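Local structure of esterase (Rhizomucor miehei, 4WY5) at residues L67-P72 with S146-N151; Q78-L83 with N111-F116; A154-G159 with D317-Y322. The protein probably hydrolyses carboxylic esters, acting as a fungal carboxylesterase of the alpha/beta hydrolase fold. All coordinates share one frame; numbering follows the deposited sequence.

Interaction 1: residues L67-P72 with S146-N151; sequences LTIVRP and SSLNIN
Arg-71 reaches from the end of strand 63-71 to the backbone of Leu-148 and Asn-149, where helix 145-148 gives way to strand 150-151. Its CG stands anti to the backbone N (chi1 -179°), and the chain runs out extended until it bends at chi3. NH2 donates to Asn-149 O over 3.3 Å, with a nearly straight N-H...O angle of 169°. The acceptor lies close to the guanidinium plane, whereas the donor sits well above the plane of the carbonyl. NH2 also packs 3.3 Å from Asn-149 CB. Leu-148 O lies still nearer, but the approach is too short and badly angled to count as a bond, so that detail of the model is doubtful. NH1 is held by Gln-78 O, which fixes the rotation of the group from a second direction. Asn-149, the first residue past the helix, adopts positive phi, and its ND2 donates to Glu-76 O, so the turn is held through its side chain as well.

The other half of the contact is looser. Ile-69 CG1 meets Leu-148 CD2 at 4.2 Å, the two side chains crossing at about a right angle, and this is the one apolar touch between the segments. Trp-140 of helix 129-143 packs on Leu-148 from outside the pair. Toward solvent, Leu-148 and Asn-149 are partly exposed.

The contact thus joins an early strand of the sheet to a helix end through a buried arginine served by main-chain carbonyls. The carbonyl oxygens of Asn-149 and Gln-78 take up two of its N-H groups and probably help offset its charge; the nearby helix end may add to this.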
# COMPACT_ATOMS: atom_id res chain seq x y z
N LEU A 67 1.56 23.78 20.88
CA LEU A 67 1.23 22.39 20.59
C LEU A 67 -0.27 22.11 20.74
O LEU A 67 -0.97 22.78 21.51
CB LEU A 67 2.00 21.44 21.53
CG LEU A 67 3.52 21.57 21.63
CD1 LEU A 67 4.07 20.56 22.62
CD2 LEU A 67 4.18 21.41 20.29
N THR A 68 -0.77 21.14 19.99
CA THR A 68 -2.12 20.65 20.20
C THR A 68 -2.03 19.15 20.50
O THR A 68 -1.36 18.41 19.78
CB THR A 68 -3.04 20.93 18.98
OG1 THR A 68 -3.21 22.35 18.84
CG2 THR A 68 -4.42 20.30 19.17
N ILE A 69 -2.67 18.73 21.59
CA ILE A 69 -2.60 17.35 22.04
C ILE A 69 -3.97 16.69 21.89
O ILE A 69 -4.95 17.15 22.44
CB ILE A 69 -2.13 17.26 23.51
CG1 ILE A 69 -0.67 17.72 23.63
CG2 ILE A 69 -2.20 15.82 24.00
CD1 ILE A 69 -0.50 19.04 24.29
N VAL A 70 -4.01 15.58 21.16
CA VAL A 70 -5.27 14.98 20.73
C VAL A 70 -5.29 13.52 21.19
O VAL A 70 -4.28 12.83 21.02
CB VAL A 70 -5.41 15.10 19.19
CG1 VAL A 70 -6.78 14.76 18.74
CG2 VAL A 70 -5.09 16.51 18.71
N ARG A 71 -6.40 13.06 21.76
CA ARG A 71 -6.48 11.74 22.41
C ARG A 71 -7.89 11.12 22.24
O ARG A 71 -8.87 11.85 22.13
CB ARG A 71 -6.12 11.88 23.92
CG ARG A 71 -6.15 10.57 24.72
CD ARG A 71 -6.02 10.70 26.25
NE ARG A 71 -4.65 11.02 26.66
CZ ARG A 71 -3.76 10.14 27.13
NH1 ARG A 71 -4.07 8.86 27.27
NH2 ARG A 71 -2.55 10.55 27.46
N PRO A 72 -8.01 9.78 22.21
CA PRO A 72 -9.38 9.25 22.07
C PRO A 72 -10.15 9.27 23.40
O PRO A 72 -9.52 9.26 24.47
CB PRO A 72 -9.16 7.80 21.59
CG PRO A 72 -7.67 7.69 21.28
CD PRO A 72 -7.00 8.70 22.13
N SER A 146 5.02 11.51 31.72
CA SER A 146 4.20 11.14 32.86
C SER A 146 3.00 12.08 33.03
O SER A 146 1.94 11.66 33.48
CB SER A 146 5.06 11.14 34.13
OG SER A 146 6.15 10.24 33.98
N SER A 147 3.15 13.34 32.63
CA SER A 147 2.05 14.30 32.70
C SER A 147 1.17 14.22 31.46
O SER A 147 0.05 14.72 31.46
CB SER A 147 2.58 15.72 32.91
OG SER A 147 3.01 16.32 31.70
N LEU A 148 1.69 13.60 30.39
CA LEU A 148 0.92 13.38 29.16
C LEU A 148 0.31 11.97 29.11
O LEU A 148 -0.46 11.65 28.20
CB LEU A 148 1.79 13.60 27.92
CG LEU A 148 2.26 15.03 27.62
CD1 LEU A 148 3.55 15.01 26.83
CD2 LEU A 148 1.18 15.81 26.86
N ASN A 149 0.70 11.12 30.05
CA ASN A 149 0.26 9.72 30.10
C ASN A 149 0.59 8.95 28.80
O ASN A 149 -0.28 8.29 28.22
CB ASN A 149 -1.24 9.65 30.40
CG ASN A 149 -1.53 9.05 31.77
OD1 ASN A 149 -0.61 8.69 32.51
ND2 ASN A 149 -2.82 8.93 32.12
N ILE A 150 1.85 9.00 28.38
CA ILE A 150 2.32 8.30 27.19
C ILE A 150 3.58 7.49 27.46
O ILE A 150 4.34 7.80 28.38
CB ILE A 150 2.65 9.26 26.02
CG1 ILE A 150 3.77 10.22 26.43
CG2 ILE A 150 1.42 10.01 25.54
CD1 ILE A 150 4.49 10.79 25.24
N ASN A 151 3.80 6.45 26.64
CA ASN A 151 5.07 5.74 26.62
C ASN A 151 5.98 6.43 25.63
O ASN A 151 5.87 6.20 24.42
CB ASN A 151 4.87 4.27 26.24
CG ASN A 151 6.16 3.47 26.26
OD1 ASN A 151 7.23 3.99 26.59
ND2 ASN A 151 6.07 2.19 25.91

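Interaction 2: residues Q78-L83 with N111-F116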
# COMPACT_ATOMS: atom_id res chain seq x y z
N GLN A 78 -5.40 5.73 30.65
CA GLN A 78 -4.55 4.72 30.03
C GLN A 78 -3.30 5.33 29.39
O GLN A 78 -3.33 6.42 28.81
CB GLN A 78 -5.36 3.93 28.98
CG GLN A 78 -6.59 3.23 29.56
CD GLN A 78 -7.51 2.61 28.50
OE1 GLN A 78 -7.61 3.12 27.37
NE2 GLN A 78 -8.19 1.52 28.85
N ILE A 79 -2.19 4.59 29.48
CA ILE A 79 -0.91 5.02 28.90
C ILE A 79 -0.82 4.60 27.43
O ILE A 79 -0.93 3.42 27.09
CB ILE A 79 0.27 4.43 29.68
CG1 ILE A 79 0.22 4.88 31.14
CG2 ILE A 79 1.59 4.84 29.04
CD1 ILE A 79 1.36 4.36 31.97
N LEU A 80 -0.62 5.57 26.55
CA LEU A 80 -0.66 5.34 25.10
C LEU A 80 0.67 5.58 24.41
O LEU A 80 1.52 6.31 24.91
CB LEU A 80 -1.71 6.25 24.46
CG LEU A 80 -3.13 5.70 24.23
CD1 LEU A 80 -3.62 4.94 25.44
CD2 LEU A 80 -4.07 6.87 23.92
N PRO A 81 0.85 4.96 23.23
CA PRO A 81 1.96 5.38 22.36
C PRO A 81 1.71 6.79 21.79
O PRO A 81 0.59 7.30 21.89
CB PRO A 81 1.98 4.31 21.26
CG PRO A 81 0.64 3.61 21.35
CD PRO A 81 0.20 3.72 22.78
N VAL A 82 2.74 7.42 21.23
CA VAL A 82 2.64 8.82 20.81
C VAL A 82 3.03 9.02 19.33
O VAL A 82 3.94 8.35 18.81
CB VAL A 82 3.49 9.75 21.74
CG1 VAL A 82 4.98 9.37 21.71
CG2 VAL A 82 3.29 11.22 21.41
N LEU A 83 2.28 9.89 18.64
CA LEU A 83 2.51 10.23 17.23
C LEU A 83 2.78 11.72 17.03
O LEU A 83 1.92 12.55 17.34
CB LEU A 83 1.30 9.81 16.38
CG LEU A 83 1.28 10.20 14.89
CD1 LEU A 83 2.46 9.55 14.14
CD2 LEU A 83 -0.05 9.83 14.24
N ASN A 111 -5.39 4.41 18.06
CA ASN A 111 -5.49 4.51 19.53
C ASN A 111 -4.20 5.10 20.11
O ASN A 111 -3.48 4.43 20.84
CB ASN A 111 -5.79 3.14 20.18
CG ASN A 111 -6.40 3.26 21.58
OD1 ASN A 111 -7.19 4.17 21.84
ND2 ASN A 111 -6.05 2.33 22.47
N VAL A 112 -3.91 6.36 19.76
CA VAL A 112 -2.69 7.01 20.23
C VAL A 112 -2.92 8.43 20.75
O VAL A 112 -4.00 8.99 20.60
CB VAL A 112 -1.65 7.09 19.10
CG1 VAL A 112 -1.27 5.67 18.61
CG2 VAL A 112 -2.18 7.94 17.96
N VAL A 113 -1.87 9.02 21.32
CA VAL A 113 -1.84 10.45 21.60
C VAL A 113 -1.09 11.19 20.47
O VAL A 113 0.11 10.97 20.26
CB VAL A 113 -1.16 10.76 22.95
CG1 VAL A 113 -1.00 12.26 23.15
CG2 VAL A 113 -1.95 10.14 24.11
N THR A 114 -1.79 12.07 19.76
CA THR A 114 -1.19 12.82 18.66
C THR A 114 -0.78 14.21 19.13
O THR A 114 -1.61 14.97 19.63
CB THR A 114 -2.17 12.99 17.46
OG1 THR A 114 -2.53 11.71 16.93
CG2 THR A 114 -1.54 13.84 16.34
N VAL A 115 0.49 14.54 18.95
CA VAL A 115 0.98 15.88 19.26
C VAL A 115 1.13 16.64 17.94
O VAL A 115 1.99 16.32 17.12
CB VAL A 115 2.34 15.86 20.01
CG1 VAL A 115 2.81 17.29 20.31
CG2 VAL A 115 2.26 15.01 21.30
N PHE A 116 0.25 17.62 17.73
CA PHE A 116 0.27 18.44 16.53
C PHE A 116 1.16 19.66 16.76
O PHE A 116 0.86 20.51 17.60
CB PHE A 116 -1.16 18.88 16.17
CG PHE A 116 -1.27 19.55 14.83
CD1 PHE A 116 -1.10 20.93 14.71
CD2 PHE A 116 -1.60 18.82 13.68
CE1 PHE A 116 -1.21 21.57 13.46
CE2 PHE A 116 -1.72 19.45 12.43
CZ PHE A 116 -1.53 20.83 12.32
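Val-82 turns CG2 anti to its backbone N, with chi1 60° setting CG1 between N and the carbonyl carbon, and that CG2 meets CG2 of Val-115 at 3.9 Å. Val-113 places its own CG2 beside its backbone N, and there it packs 3.9 Å from Leu-80 CD2, the two side chains crossing at about a right angle. Leu-80 CG also comes close to Asn-111 O, just before strand 113-117 begins.

Alongside these contacts the two backbones pair as parallel strands, their axes inclined by 25°. Val-113 N donates to Pro-81 O at 3.1 Å. Leu-83 N donates to Val-113 O, and Val-115 N to Leu-83 O, each at 2.9 Å. Val-113 thus uses both its N-H and its C=O toward strand 80-86, and Leu-83 does the same in return. Val-113 O also takes a CA-H...O contact from Val-82 CA at 3.4 Å, and Leu-83 O has a similar one from Thr-114 CA.

Val-82 and Val-113 project to one face of the sheet, Leu-83 and Thr-114 to the other. On the latter side Leu-83 and Thr-114 lie side by side and point the same way, and Pro-81 CG rests 3.9 Å from Val-112 CG1. Thr-114 OG1 is engaged by Thr-107 OG1 of the connecting helix.

This is the pairing of two strands in a beta-alpha-beta unit, with helix 100-110 as the link. Strand 113-117 has strand 63-71 on its far side, where Ile-69 touches Val-113, and strand 80-86 is flanked in turn by strand 155-160. Tyr-319 of helix 302-319 packs on Pro-81, Leu-83 and Val-112, bringing the C-terminal helix against the Leu-83 side of the sheet.

Interaction 3: residues A154-G159 with D317-Y322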
# COMPACT_ATOMS: atom_id res chain seq x y z
N ALA A 154 7.76 4.64 22.64
CA ALA A 154 6.98 4.26 21.45
C ALA A 154 6.54 5.52 20.68
O ALA A 154 5.43 6.03 20.87
CB ALA A 154 5.77 3.43 21.85
N LEU A 155 7.44 6.03 19.83
CA LEU A 155 7.27 7.34 19.22
C LEU A 155 7.46 7.27 17.71
O LEU A 155 8.36 6.60 17.23
CB LEU A 155 8.27 8.34 19.83
CG LEU A 155 8.20 9.84 19.55
CD1 LEU A 155 8.66 10.63 20.80
CD2 LEU A 155 9.03 10.24 18.31
N ALA A 156 6.61 7.99 16.98
CA ALA A 156 6.65 8.03 15.51
C ALA A 156 6.52 9.46 15.00
O ALA A 156 5.95 10.31 15.69
CB ALA A 156 5.54 7.16 14.96
N VAL A 157 7.06 9.77 13.82
CA VAL A 157 6.76 11.06 13.22
C VAL A 157 6.13 10.82 11.85
O VAL A 157 6.54 9.91 11.12
CB VAL A 157 8.01 12.00 13.08
CG1 VAL A 157 8.64 12.24 14.42
CG2 VAL A 157 9.05 11.41 12.18
N ALA A 158 5.10 11.61 11.53
CA ALA A 158 4.38 11.46 10.27
C ALA A 158 3.91 12.82 9.73
O ALA A 158 3.55 13.70 10.52
CB ALA A 158 3.18 10.51 10.46
N GLY A 159 3.91 12.99 8.40
CA GLY A 159 3.42 14.21 7.76
C GLY A 159 3.11 14.12 6.27
O GLY A 159 3.56 13.18 5.58
N ASP A 317 2.05 -2.16 14.10
CA ASP A 317 3.12 -3.15 13.96
C ASP A 317 4.42 -2.70 14.65
O ASP A 317 5.08 -3.49 15.33
CB ASP A 317 3.37 -3.45 12.47
CG ASP A 317 4.41 -4.54 12.24
OD1 ASP A 317 4.04 -5.73 12.09
OD2 ASP A 317 5.62 -4.20 12.19
N ILE A 318 4.78 -1.44 14.44
CA ILE A 318 5.99 -0.84 15.03
C ILE A 318 5.88 -0.70 16.56
O ILE A 318 6.81 -1.04 17.31
CB ILE A 318 6.27 0.55 14.43
CG1 ILE A 318 6.68 0.41 12.96
CG2 ILE A 318 7.39 1.25 15.19
CD1 ILE A 318 8.01 -0.33 12.75
N TYR A 319 4.75 -0.16 17.02
CA TYR A 319 4.52 0.09 18.43
C TYR A 319 4.54 -1.21 19.27
O TYR A 319 4.96 -1.22 20.43
CB TYR A 319 3.18 0.81 18.63
CG TYR A 319 3.11 2.28 18.22
CD1 TYR A 319 4.21 3.13 18.35
CD2 TYR A 319 1.91 2.83 17.75
CE1 TYR A 319 4.13 4.50 18.00
CE2 TYR A 319 1.81 4.17 17.40
CZ TYR A 319 2.92 5.00 17.52
OH TYR A 319 2.79 6.33 17.18
N ALA A 320 4.07 -2.31 18.69
CA ALA A 320 3.95 -3.57 19.43
C ALA A 320 5.33 -4.12 19.86
O ALA A 320 5.40 -4.91 20.81
CB ALA A 320 3.20 -4.60 18.60
N LYS A 321 6.41 -3.70 19.18
CA LYS A 321 7.78 -4.11 19.56
C LYS A 321 8.29 -3.42 20.83
O LYS A 321 9.37 -3.75 21.31
CB LYS A 321 8.79 -3.78 18.45
CG LYS A 321 8.44 -4.13 17.01
CD LYS A 321 9.39 -3.35 16.09
CE LYS A 321 9.58 -4.03 14.74
NZ LYS A 321 10.19 -5.40 14.88
N TYR A 322 7.51 -2.48 21.37
CA TYR A 322 7.98 -1.63 22.47
C TYR A 322 7.02 -1.66 23.64
O TYR A 322 7.03 -0.75 24.47
CB TYR A 322 8.17 -0.18 22.00
CG TYR A 322 9.28 -0.04 21.01
CD1 TYR A 322 10.61 -0.16 21.40
CD2 TYR A 322 9.01 0.15 19.66
CE1 TYR A 322 11.64 -0.07 20.48
CE2 TYR A 322 10.04 0.24 18.72
CZ TYR A 322 11.35 0.13 19.14
OH TYR A 322 12.38 0.22 18.23
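Tyr-319 brings the CD1, CE1 and OH side of its ring to the start of strand 155-160, meeting Ala-154, Leu-155 and Ala-156 in turn. CD1 lies 3.8 Å from the methyl CB of Ala-154, and CE1 is 3.5 Å from Ala-154 O, which approaches the ring obliquely. Leu-155 N comes to the ring edge, close to its plane, 4.1 Å from CE1. At the far end the hydroxyl OH packs 3.6 Å from Ala-156 CB. A lesser touch, Ala-154 CB to Tyr-322 CB at 4.3 Å, adds a second tyrosine at the margin.

The next shell explains the pose. CG of Tyr-319 stands beside its backbone N and anti to the carbonyl carbon (chi1 -73°), which starts the side chain off from the helix toward the strand. The hydroxyl makes a weak hydrogen bond to Val-82 O, so the ring spans from the helix to the neighbouring strand 80-86. Tyr-322 N bonds to Tyr-319 O at 3.0 Å; Lys-321 CB lies over one face of the Tyr-322 ring, offset toward the rim, and Lys-184 makes a cation-pi contact with it. On the strand side, Ala-154 and Ala-156 are tied to Val-82 by backbone bonds that hold the two methyls in place.

Further out, Asp-317 on the same helix makes a weak hydrogen bond to Asn-309 of the second subunit. At the other end of the strand lies Gly-159, part of a GxSxG sequence consistent with the nucleophile elbow of this fold, with Ser-161 as the probable nucleophile.

No hydrogen bond links the two segments themselves. The contact is mostly van der Waals, the ring and its OH against two alanine methyls and the Ala-154 carbonyl. The small alanine side chains let the phenol ring come close to the strand, while its hydroxyl has only that weak bond to the adjoining one.

Overall arrangement
From the N terminus, strand 63-71 comes first, and interaction 1 brings it to residues 146-151, closing a loop with 73 residues between the segments. Interaction 2 is nested inside that loop, closing a smaller one around helix 100-110. The two adjoin: Thr-68 O probably bonds to Phe-116 N, and Asn-151 N to Leu-80 O. Interaction 3 opens just after interaction 1 closes, and spans 157 residues to the C-terminal helix, so it follows the others in series. It meets interaction 2 where strands 80-86 and 155-160 are neighbours. Together they tie early strands, the middle of the sheet and the final helix into one body.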